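Local coordinates for AAEL008620-PA odorant-binding protein (Aedes aegypti, PDB 5V13) that binds juvenile hormone specifically in mosquito hemolymph, as a member of the odorant-binding protein family, at residues B[156-159]-B[160-164]; B[186-190]-B[191-195]; B[252-255]-B[256-260]. All blocks are in the same frame, centred on the assembly; numbering follows the deposited sequence.

Interaction 1 (B[156-159]-B[160-164]); sequences AKLG and NGVKQ
L158 and V162 bring their aliphatic side chains together across the C-terminal end of helix 151-158, L158 CB lying 3.6 Å from V162 CG1. The L158 branch atom CD1 also reaches CG1, and the two side chains cross obliquely. With chi1 of 70°, V162 holds CG1 in the notch between its own backbone N and carbonyl carbon, the setting that turns this methyl toward both L158 and the carbonyl of G159. Outside the turn, T25 packs on both residues, with P26 and E27 of helix 26-38 alongside.

Polar contacts centre on two carbonyls. G161 N donates to L158 O at 2.8 Å. G159 O receives the side-chain amide of Q164, NE2 to G159 O being 2.9 Å, and a weak bond from V162 N at 3.3 Å. The Q164 donor stands above the G159 carbonyl plane, 47° out of it, while the acceptor lies close to the plane of the Q164 amide. A bend at chi2 (-80°) folds the glutamine back over the turn. N160 makes backbone hydrogen bonds to the second subunit, another copy of this protein.

G159, the first residue past the helical turns, takes positive phi, and with N160 it forms the centre of a type II' beta turn: a glycine-terminated helix C-terminus that leads into a new chain direction.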
ATOM      1  N   ALA B 156       5.568  -1.565  -2.716  1.00 13.13           N
ATOM      2  CA  ALA B 156       5.162  -0.312  -3.356  1.00 16.58           C
ATOM      3  C   ALA B 156       5.524  -0.278  -4.844  1.00 17.19           C
ATOM      4  O   ALA B 156       4.765   0.281  -5.646  1.00 15.62           O
ATOM      5  CB  ALA B 156       5.780   0.883  -2.633  1.00 16.61           C
ATOM      6  N   LYS B 157       6.648  -0.896  -5.230  1.00 17.29           N
ATOM      7  CA  LYS B 157       7.004  -0.988  -6.648  1.00 16.45           C
ATOM      8  C   LYS B 157       5.997  -1.835  -7.406  1.00 17.25           C
ATOM      9  O   LYS B 157       5.681  -1.553  -8.564  1.00 15.54           O
ATOM     10  CB  LYS B 157       8.415  -1.563  -6.792  1.00 21.92           C
ATOM     11  CG  LYS B 157       8.925  -1.650  -8.223  1.00 37.59           C
ATOM     12  CD  LYS B 157      10.268  -2.395  -8.312  1.00 40.60           C
ATOM     13  CE  LYS B 157      10.101  -3.911  -8.130  1.00 40.82           C
ATOM     14  NZ  LYS B 157      11.364  -4.684  -8.398  1.00 32.83           N
ATOM     15  N   LEU B 158       5.500  -2.896  -6.780  1.00 11.54           N
ATOM     16  CA  LEU B 158       4.469  -3.716  -7.402  1.00 11.38           C
ATOM     17  C   LEU B 158       3.074  -3.110  -7.251  1.00 16.66           C
ATOM     18  O   LEU B 158       2.218  -3.341  -8.111  1.00 15.06           O
ATOM     19  CB  LEU B 158       4.500  -5.129  -6.811  1.00 12.28           C
ATOM     20  CG  LEU B 158       5.799  -5.912  -7.001  1.00 17.84           C
ATOM     21  CD1 LEU B 158       5.775  -7.232  -6.209  1.00 15.21           C
ATOM     22  CD2 LEU B 158       6.040  -6.180  -8.494  1.00 15.59           C
ATOM     23  N   GLY B 159       2.820  -2.375  -6.165  1.00 19.73           N
ATOM     24  CA  GLY B 159       1.536  -1.715  -5.948  1.00 16.42           C
ATOM     25  C   GLY B 159       0.354  -2.668  -6.004  1.00 19.06           C
ATOM     26  O   GLY B 159       0.390  -3.795  -5.488  1.00 14.41           O
ATOM     27  N   ASN B 160      -0.716  -2.213  -6.658  1.00 16.40           N
ATOM     28  CA  ASN B 160      -1.892  -3.042  -6.893  1.00 18.07           C
ATOM     29  C   ASN B 160      -1.661  -4.110  -7.941  1.00 23.28           C
ATOM     30  O   ASN B 160      -2.608  -4.835  -8.268  1.00 27.16           O
ATOM     31  CB  ASN B 160      -3.082  -2.191  -7.334  1.00 26.84           C
ATOM     32  CG  ASN B 160      -3.612  -1.305  -6.236  1.00 27.87           C
ATOM     33  OD1 ASN B 160      -2.899  -0.940  -5.303  1.00 32.73           O
ATOM     34  ND2 ASN B 160      -4.882  -0.944  -6.348  1.00 37.20           N
ATOM     35  N   GLY B 161      -0.456  -4.225  -8.493  1.00 13.84           N
ATOM     36  CA  GLY B 161      -0.162  -5.379  -9.323  1.00 16.34           C
ATOM     37  C   GLY B 161       0.080  -6.674  -8.571  1.00 14.95           C
ATOM     38  O   GLY B 161       0.224  -7.723  -9.206  1.00 22.62           O
ATOM     39  N   VAL B 162       0.170  -6.633  -7.243  1.00 14.68           N
ATOM     40  CA  VAL B 162       0.358  -7.834  -6.431  1.00 13.32           C
ATOM     41  C   VAL B 162      -0.662  -7.809  -5.308  1.00 15.40           C
ATOM     42  O   VAL B 162      -1.025  -6.739  -4.808  1.00 12.11           O
ATOM     43  CB  VAL B 162       1.800  -7.933  -5.857  1.00 12.39           C
ATOM     44  CG1 VAL B 162       2.034  -6.868  -4.793  1.00 14.99           C
ATOM     45  CG2 VAL B 162       2.066  -9.310  -5.284  1.00 13.33           C
ATOM     46  N   LYS B 163      -1.156  -8.988  -4.927  1.00 15.01           N
ATOM     47  CA  LYS B 163      -2.038  -9.057  -3.763  1.00 17.11           C
ATOM     48  C   LYS B 163      -1.247  -8.709  -2.509  1.00 14.57           C
ATOM     49  O   LYS B 163      -0.194  -9.295  -2.243  1.00 17.27           O
ATOM     50  CB  LYS B 163      -2.664 -10.448  -3.630  1.00 15.58           C
ATOM     51  CG  LYS B 163      -3.703 -10.566  -2.505  1.00 15.71           C
ATOM     52  CD  LYS B 163      -4.002 -12.038  -2.193  1.00 16.69           C
ATOM     53  CE  LYS B 163      -2.891 -12.665  -1.338  1.00 16.41           C
ATOM     54  NZ  LYS B 163      -2.898 -12.117   0.043  1.00 15.81           N
ATOM     55  N   GLN B 164      -1.749  -7.749  -1.736  1.00  9.84           N
ATOM     56  CA  GLN B 164      -1.027  -7.314  -0.556  1.00 11.08           C
ATOM     57  C   GLN B 164      -1.296  -8.262   0.611  1.00 13.55           C
ATOM     58  O   GLN B 164      -2.252  -9.040   0.608  1.00 13.83           O
ATOM     59  CB  GLN B 164      -1.424  -5.885  -0.172  1.00 14.01           C
ATOM     60  CG  GLN B 164      -1.174  -4.846  -1.289  1.00 16.56           C
ATOM     61  CD  GLN B 164       0.276  -4.400  -1.389  1.00 25.91           C
ATOM     62  OE1 GLN B 164       0.949  -4.197  -0.370  1.00 31.07           O
ATOM     63  NE2 GLN B 164       0.772  -4.241  -2.629  1.00 25.49           N
TER

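Interaction 2 (B[186-190]-B[191-195]); sequences SCPPE and AFLDC
P188 and L193 form a hydrophobic staple at the start of helix 190-199: P188, the residue before the N-cap P189, packs against L193, the fourth residue of the helix. P188 CB and L193 CD2 are 3.9 Å apart, and the two side chains meet at about a right angle. L193 has CG beside its backbone N (chi1 -64°), which carries CD2 back onto the P188 ring, and CD1 draws near the P188 carbonyl. P188 CB also touches the aromatic ring of F192, 3.6 Å from CD2, coming in obliquely, while P189 CD approaches F192 CB. Beyond the turn the F192 ring also meets F179 and W181, so the two prolines and the phenylalanine are built into an aromatic cluster. Y243 of helix 239-247 packs on P188 and L193.

The first backbone hydrogen bonds of the helix start here. P189 O accepts L193 N at 3.1 Å in a nearly straight bond, and a weak one from F192 N. E190 O accepts D194 N at 2.9 Å. P189 O further lies at the edge of the F192 ring, near its plane.

Charge enters through E190 and D194, whose side chains run side by side with carboxylate planes 60° apart. The like charges stay separated, E190 OE1 to D194 OD1 being 4.3 Å, and the repulsion is probably eased by R198, which forms a salt bridge with D194 OD1. One turn on from A191, C195 is tied to C173 of helix 169-177 by a disulfide. The nearest side-chain touch of the acidic pair is carbon to oxygen: E190 OE1 sits 3.6 Å from D194 CB.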
ATOM      1  N   SER B 186     -25.162 -13.359 -12.100  1.00 59.46           N
ATOM      2  CA  SER B 186     -24.478 -12.883 -13.291  1.00 60.70           C
ATOM      3  C   SER B 186     -23.301 -13.791 -13.642  1.00 55.35           C
ATOM      4  O   SER B 186     -22.815 -14.573 -12.818  1.00 48.93           O
ATOM      5  CB  SER B 186     -23.997 -11.450 -13.086  1.00 62.21           C
ATOM      6  OG  SER B 186     -23.279 -11.346 -11.872  1.00 64.57           O
ATOM      7  N   CYS B 187     -22.849 -13.685 -14.896  1.00 56.85           N
ATOM      8  CA  CYS B 187     -21.709 -14.455 -15.371  1.00 55.35           C
ATOM      9  C   CYS B 187     -20.469 -13.576 -15.425  1.00 50.91           C
ATOM     10  O   CYS B 187     -20.415 -12.640 -16.240  1.00 53.39           O
ATOM     11  CB  CYS B 187     -21.996 -15.059 -16.741  1.00 55.64           C
ATOM     12  SG  CYS B 187     -22.719 -16.695 -16.599  1.00 63.51           S
ATOM     13  N   PRO B 188     -19.463 -13.836 -14.598  1.00 38.92           N
ATOM     14  CA  PRO B 188     -18.303 -12.937 -14.508  1.00 32.65           C
ATOM     15  C   PRO B 188     -17.462 -12.977 -15.774  1.00 33.25           C
ATOM     16  O   PRO B 188     -17.513 -13.952 -16.538  1.00 38.17           O
ATOM     17  CB  PRO B 188     -17.526 -13.492 -13.303  1.00 30.81           C
ATOM     18  CG  PRO B 188     -18.532 -14.272 -12.515  1.00 31.51           C
ATOM     19  CD  PRO B 188     -19.461 -14.860 -13.540  1.00 33.71           C
ATOM     20  N   PRO B 189     -16.660 -11.940 -16.026  1.00 29.14           N
ATOM     21  CA  PRO B 189     -15.775 -11.962 -17.199  1.00 24.45           C
ATOM     22  C   PRO B 189     -14.663 -12.986 -17.043  1.00 24.22           C
ATOM     23  O   PRO B 189     -14.193 -13.262 -15.937  1.00 20.32           O
ATOM     24  CB  PRO B 189     -15.196 -10.541 -17.243  1.00 27.87           C
ATOM     25  CG  PRO B 189     -15.909  -9.761 -16.151  1.00 31.16           C
ATOM     26  CD  PRO B 189     -16.447 -10.749 -15.189  1.00 28.66           C
ATOM     27  N   GLU B 190     -14.199 -13.502 -18.188  1.00 27.23           N
ATOM     28  CA  GLU B 190     -13.170 -14.539 -18.183  1.00 26.93           C
ATOM     29  C   GLU B 190     -11.873 -14.059 -17.527  1.00 21.49           C
ATOM     30  O   GLU B 190     -11.183 -14.838 -16.860  1.00 21.22           O
ATOM     31  CB  GLU B 190     -12.914 -15.005 -19.619  1.00 34.63           C
ATOM     32  CG  GLU B 190     -12.169 -16.325 -19.744  1.00 51.28           C
ATOM     33  CD  GLU B 190     -10.667 -16.141 -19.858  1.00 68.53           C
ATOM     34  OE1 GLU B 190      -9.925 -16.692 -19.017  1.00 72.32           O
ATOM     35  OE2 GLU B 190     -10.226 -15.439 -20.793  1.00 76.36           O
ATOM     36  N   ALA B 191     -11.510 -12.785 -17.709  1.00 22.52           N
ATOM     37  CA  ALA B 191     -10.274 -12.307 -17.094  1.00 23.91           C
ATOM     38  C   ALA B 191     -10.368 -12.310 -15.571  1.00 18.91           C
ATOM     39  O   ALA B 191      -9.377 -12.585 -14.882  1.00 21.87           O
ATOM     40  CB  ALA B 191      -9.930 -10.909 -17.608  1.00 25.14           C
ATOM     41  N   PHE B 192     -11.546 -12.002 -15.022  1.00 20.85           N
ATOM     42  CA  PHE B 192     -11.722 -12.050 -13.573  1.00 18.60           C
ATOM     43  C   PHE B 192     -11.648 -13.483 -13.063  1.00 19.65           C
ATOM     44  O   PHE B 192     -10.927 -13.767 -12.099  1.00 18.99           O
ATOM     45  CB  PHE B 192     -13.052 -11.401 -13.179  1.00 20.26           C
ATOM     46  CG  PHE B 192     -13.496 -11.718 -11.778  1.00 19.44           C
ATOM     47  CD1 PHE B 192     -12.922 -11.077 -10.686  1.00 18.63           C
ATOM     48  CD2 PHE B 192     -14.510 -12.637 -11.548  1.00 20.88           C
ATOM     49  CE1 PHE B 192     -13.339 -11.358  -9.393  1.00 21.44           C
ATOM     50  CE2 PHE B 192     -14.935 -12.924 -10.260  1.00 19.38           C
ATOM     51  CZ  PHE B 192     -14.345 -12.291  -9.175  1.00 23.36           C
ATOM     52  N   LEU B 193     -12.369 -14.403 -13.714  1.00 15.42           N
ATOM     53  CA  LEU B 193     -12.317 -15.813 -13.318  1.00 18.47           C
ATOM     54  C   LEU B 193     -10.892 -16.347 -13.366  1.00 18.30           C
ATOM     55  O   LEU B 193     -10.446 -17.051 -12.449  1.00 15.30           O
ATOM     56  CB  LEU B 193     -13.235 -16.650 -14.215  1.00 18.08           C
ATOM     57  CG  LEU B 193     -14.727 -16.312 -14.100  1.00 21.50           C
ATOM     58  CD1 LEU B 193     -15.546 -17.003 -15.192  1.00 22.52           C
ATOM     59  CD2 LEU B 193     -15.249 -16.662 -12.702  1.00 16.61           C
ATOM     60  N   ASP B 194     -10.162 -16.035 -14.436  1.00 21.19           N
ATOM     61  CA  ASP B 194      -8.788 -16.510 -14.555  1.00 21.94           C
ATOM     62  C   ASP B 194      -7.929 -15.996 -13.406  1.00 19.55           C
ATOM     63  O   ASP B 194      -7.146 -16.756 -12.815  1.00 18.92           O
ATOM     64  CB  ASP B 194      -8.208 -16.082 -15.904  1.00 20.63           C
ATOM     65  CG  ASP B 194      -6.869 -16.730 -16.197  1.00 30.18           C
ATOM     66  OD1 ASP B 194      -6.819 -17.972 -16.303  1.00 31.67           O
ATOM     67  OD2 ASP B 194      -5.869 -15.994 -16.317  1.00 37.83           O
ATOM     68  N   CYS B 195      -8.080 -14.712 -13.063  1.00 14.09           N
ATOM     69  CA  CYS B 195      -7.327 -14.138 -11.948  1.00 15.46           C
ATOM     70  C   CYS B 195      -7.627 -14.869 -10.644  1.00 18.59           C
ATOM     71  O   CYS B 195      -6.711 -15.213  -9.888  1.00 17.76           O
ATOM     72  CB  CYS B 195      -7.645 -12.645 -11.813  1.00 25.47           C
ATOM     73  SG  CYS B 195      -6.839 -11.793 -10.392  1.00 34.12           S
TER

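Interaction 3 (B[252-255]-B[256-260]); sequences DSLV and AVIRD
S253 O accepts the backbone N of V257 at 2.9 Å, the shortest of the four i-to-i+4 bonds that join 252-255 to 256-260 within helix 251-264. This is regular alpha-helix, and the same pattern pairs A256 N with D252 O, I258 N with L254 O and R259 N with V255 O, each at 3.0 Å. The bond from I258 N is the straightest, with an N-H...O angle of 172°.

Side-chain carbons also approach two of these carbonyls. V257 CG2, placed beside its own backbone N, comes within 3.3 Å of S253 O, and I258 CG1 lies equally near L254 O. Both branches thus lie against the carbonyl oxygen one turn back.

The apolar contact between side chains is L254 with I258, one turn apart, where CD1 of L254 meets CD1 of I258 at 3.8 Å. L254 extends away from its backbone N (chi1 175°), whereas I258 sends CG1 back along its own N, and the extended end of the isoleucine brings its CD1 over to the leucine. Y218 of helix 211-220 and Y243 and L246 of helix 239-247 pack on L254, W181 touches I258, and W202 lies on V257. R259 leads the other way: its NH1 is shared between a salt bridge to E183 OE1 and a hydrogen bond to D178 O of the third subunit.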
ATOM      1  N   ASP B 252     -24.968 -22.395  -5.903  1.00 31.58           N
ATOM      2  CA  ASP B 252     -24.837 -21.920  -4.527  1.00 32.93           C
ATOM      3  C   ASP B 252     -23.613 -22.527  -3.841  1.00 32.14           C
ATOM      4  O   ASP B 252     -22.899 -21.830  -3.106  1.00 23.72           O
ATOM      5  CB  ASP B 252     -26.107 -22.228  -3.736  1.00 29.50           C
ATOM      6  CG  ASP B 252     -27.298 -21.381  -4.176  1.00 35.44           C
ATOM      7  OD1 ASP B 252     -27.112 -20.435  -4.975  1.00 39.85           O
ATOM      8  OD2 ASP B 252     -28.424 -21.664  -3.715  1.00 39.48           O
ATOM      9  N   SER B 253     -23.353 -23.822  -4.069  1.00 23.50           N
ATOM     10  CA  SER B 253     -22.155 -24.436  -3.502  1.00 28.76           C
ATOM     11  C   SER B 253     -20.888 -23.766  -4.018  1.00 29.45           C
ATOM     12  O   SER B 253     -19.952 -23.513  -3.245  1.00 24.47           O
ATOM     13  CB  SER B 253     -22.117 -25.933  -3.805  1.00 31.18           C
ATOM     14  OG  SER B 253     -23.122 -26.619  -3.085  1.00 35.62           O
ATOM     15  N   LEU B 254     -20.831 -23.475  -5.322  1.00 28.77           N
ATOM     16  CA  LEU B 254     -19.634 -22.837  -5.867  1.00 20.64           C
ATOM     17  C   LEU B 254     -19.400 -21.467  -5.239  1.00 18.92           C
ATOM     18  O   LEU B 254     -18.262 -21.121  -4.903  1.00 19.62           O
ATOM     19  CB  LEU B 254     -19.731 -22.720  -7.389  1.00 24.14           C
ATOM     20  CG  LEU B 254     -18.590 -21.957  -8.068  1.00 21.81           C
ATOM     21  CD1 LEU B 254     -17.230 -22.591  -7.730  1.00 16.79           C
ATOM     22  CD2 LEU B 254     -18.820 -21.911  -9.586  1.00 21.29           C
ATOM     23  N   VAL B 255     -20.459 -20.669  -5.063  1.00 17.88           N
ATOM     24  CA  VAL B 255     -20.277 -19.375  -4.408  1.00 23.47           C
ATOM     25  C   VAL B 255     -19.763 -19.571  -2.989  1.00 21.13           C
ATOM     26  O   VAL B 255     -18.839 -18.878  -2.542  1.00 21.71           O
ATOM     27  CB  VAL B 255     -21.583 -18.560  -4.432  1.00 22.09           C
ATOM     28  CG1 VAL B 255     -21.463 -17.342  -3.528  1.00 23.17           C
ATOM     29  CG2 VAL B 255     -21.899 -18.097  -5.848  1.00 27.00           C
ATOM     30  N   ALA B 256     -20.328 -20.546  -2.271  1.00 22.92           N
ATOM     31  CA  ALA B 256     -19.912 -20.799  -0.895  1.00 20.44           C
ATOM     32  C   ALA B 256     -18.438 -21.172  -0.819  1.00 24.69           C
ATOM     33  O   ALA B 256     -17.709 -20.672   0.048  1.00 20.67           O
ATOM     34  CB  ALA B 256     -20.778 -21.900  -0.282  1.00 22.96           C
ATOM     35  N   VAL B 257     -17.976 -22.048  -1.720  1.00 17.81           N
ATOM     36  CA  VAL B 257     -16.584 -22.481  -1.685  1.00 18.76           C
ATOM     37  C   VAL B 257     -15.651 -21.313  -1.978  1.00 17.73           C
ATOM     38  O   VAL B 257     -14.644 -21.124  -1.285  1.00 19.90           O
ATOM     39  CB  VAL B 257     -16.343 -23.647  -2.664  1.00 17.79           C
ATOM     40  CG1 VAL B 257     -14.849 -23.961  -2.743  1.00 19.72           C
ATOM     41  CG2 VAL B 257     -17.136 -24.889  -2.256  1.00 19.62           C
ATOM     42  N   ILE B 258     -15.964 -20.520  -3.012  1.00 14.81           N
ATOM     43  CA  ILE B 258     -15.130 -19.372  -3.355  1.00 13.93           C
ATOM     44  C   ILE B 258     -15.035 -18.409  -2.179  1.00 17.96           C
ATOM     45  O   ILE B 258     -13.954 -17.891  -1.866  1.00 18.09           O
ATOM     46  CB  ILE B 258     -15.676 -18.673  -4.620  1.00 20.61           C
ATOM     47  CG1 ILE B 258     -15.481 -19.578  -5.845  1.00 18.97           C
ATOM     48  CG2 ILE B 258     -15.013 -17.302  -4.825  1.00 19.73           C
ATOM     49  CD1 ILE B 258     -16.077 -19.021  -7.142  1.00 20.58           C
ATOM     50  N   ARG B 259     -16.158 -18.157  -1.509  1.00 18.92           N
ATOM     51  CA  ARG B 259     -16.158 -17.261  -0.355  1.00 21.22           C
ATOM     52  C   ARG B 259     -15.295 -17.816   0.767  1.00 20.48           C
ATOM     53  O   ARG B 259     -14.511 -17.083   1.379  1.00 14.52           O
ATOM     54  CB  ARG B 259     -17.585 -17.038   0.145  1.00 18.83           C
ATOM     55  CG  ARG B 259     -18.251 -15.767  -0.374  1.00 32.57           C
ATOM     56  CD  ARG B 259     -19.504 -15.378   0.442  1.00 38.91           C
ATOM     57  NE  ARG B 259     -19.183 -14.793   1.748  1.00 47.61           N
ATOM     58  CZ  ARG B 259     -18.923 -13.501   1.961  1.00 45.98           C
ATOM     59  NH1 ARG B 259     -18.939 -12.633   0.952  1.00 41.00           N
ATOM     60  NH2 ARG B 259     -18.638 -13.075   3.189  1.00 38.71           N
ATOM     61  N   ASP B 260     -15.425 -19.114   1.042  1.00 19.62           N
ATOM     62  CA  ASP B 260     -14.665 -19.749   2.115  1.00 15.15           C
ATOM     63  C   ASP B 260     -13.166 -19.693   1.847  1.00 19.78           C
ATOM     64  O   ASP B 260     -12.386 -19.313   2.730  1.00 17.07           O
ATOM     65  CB  ASP B 260     -15.128 -21.195   2.281  1.00 18.18           C
ATOM     66  CG  ASP B 260     -14.548 -21.849   3.515  1.00 32.25           C
ATOM     67  OD1 ASP B 260     -14.964 -21.463   4.619  1.00 39.73           O
ATOM     68  OD2 ASP B 260     -13.679 -22.732   3.382  1.00 34.97           O
TER

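The three contacts follow one another along the chain and touch nowhere. Interactions 2 and 3 lie closest, with centres 15 Å and nearest atoms about 6 Å apart, and Y243 and W181 bridge them by packing on both. Interaction 1 is more distant, its centre 21 Å from that of interaction 2 and 26 Å from that of interaction 3; F172 of helix 169-177 touches K163 of interaction 1 and C195 of interaction 2. None supplies a residue to the juvenile hormone pocket. Interaction 1 is linked to it through helix 26-38, on which it packs and which carries the pocket residues Y33 and L37.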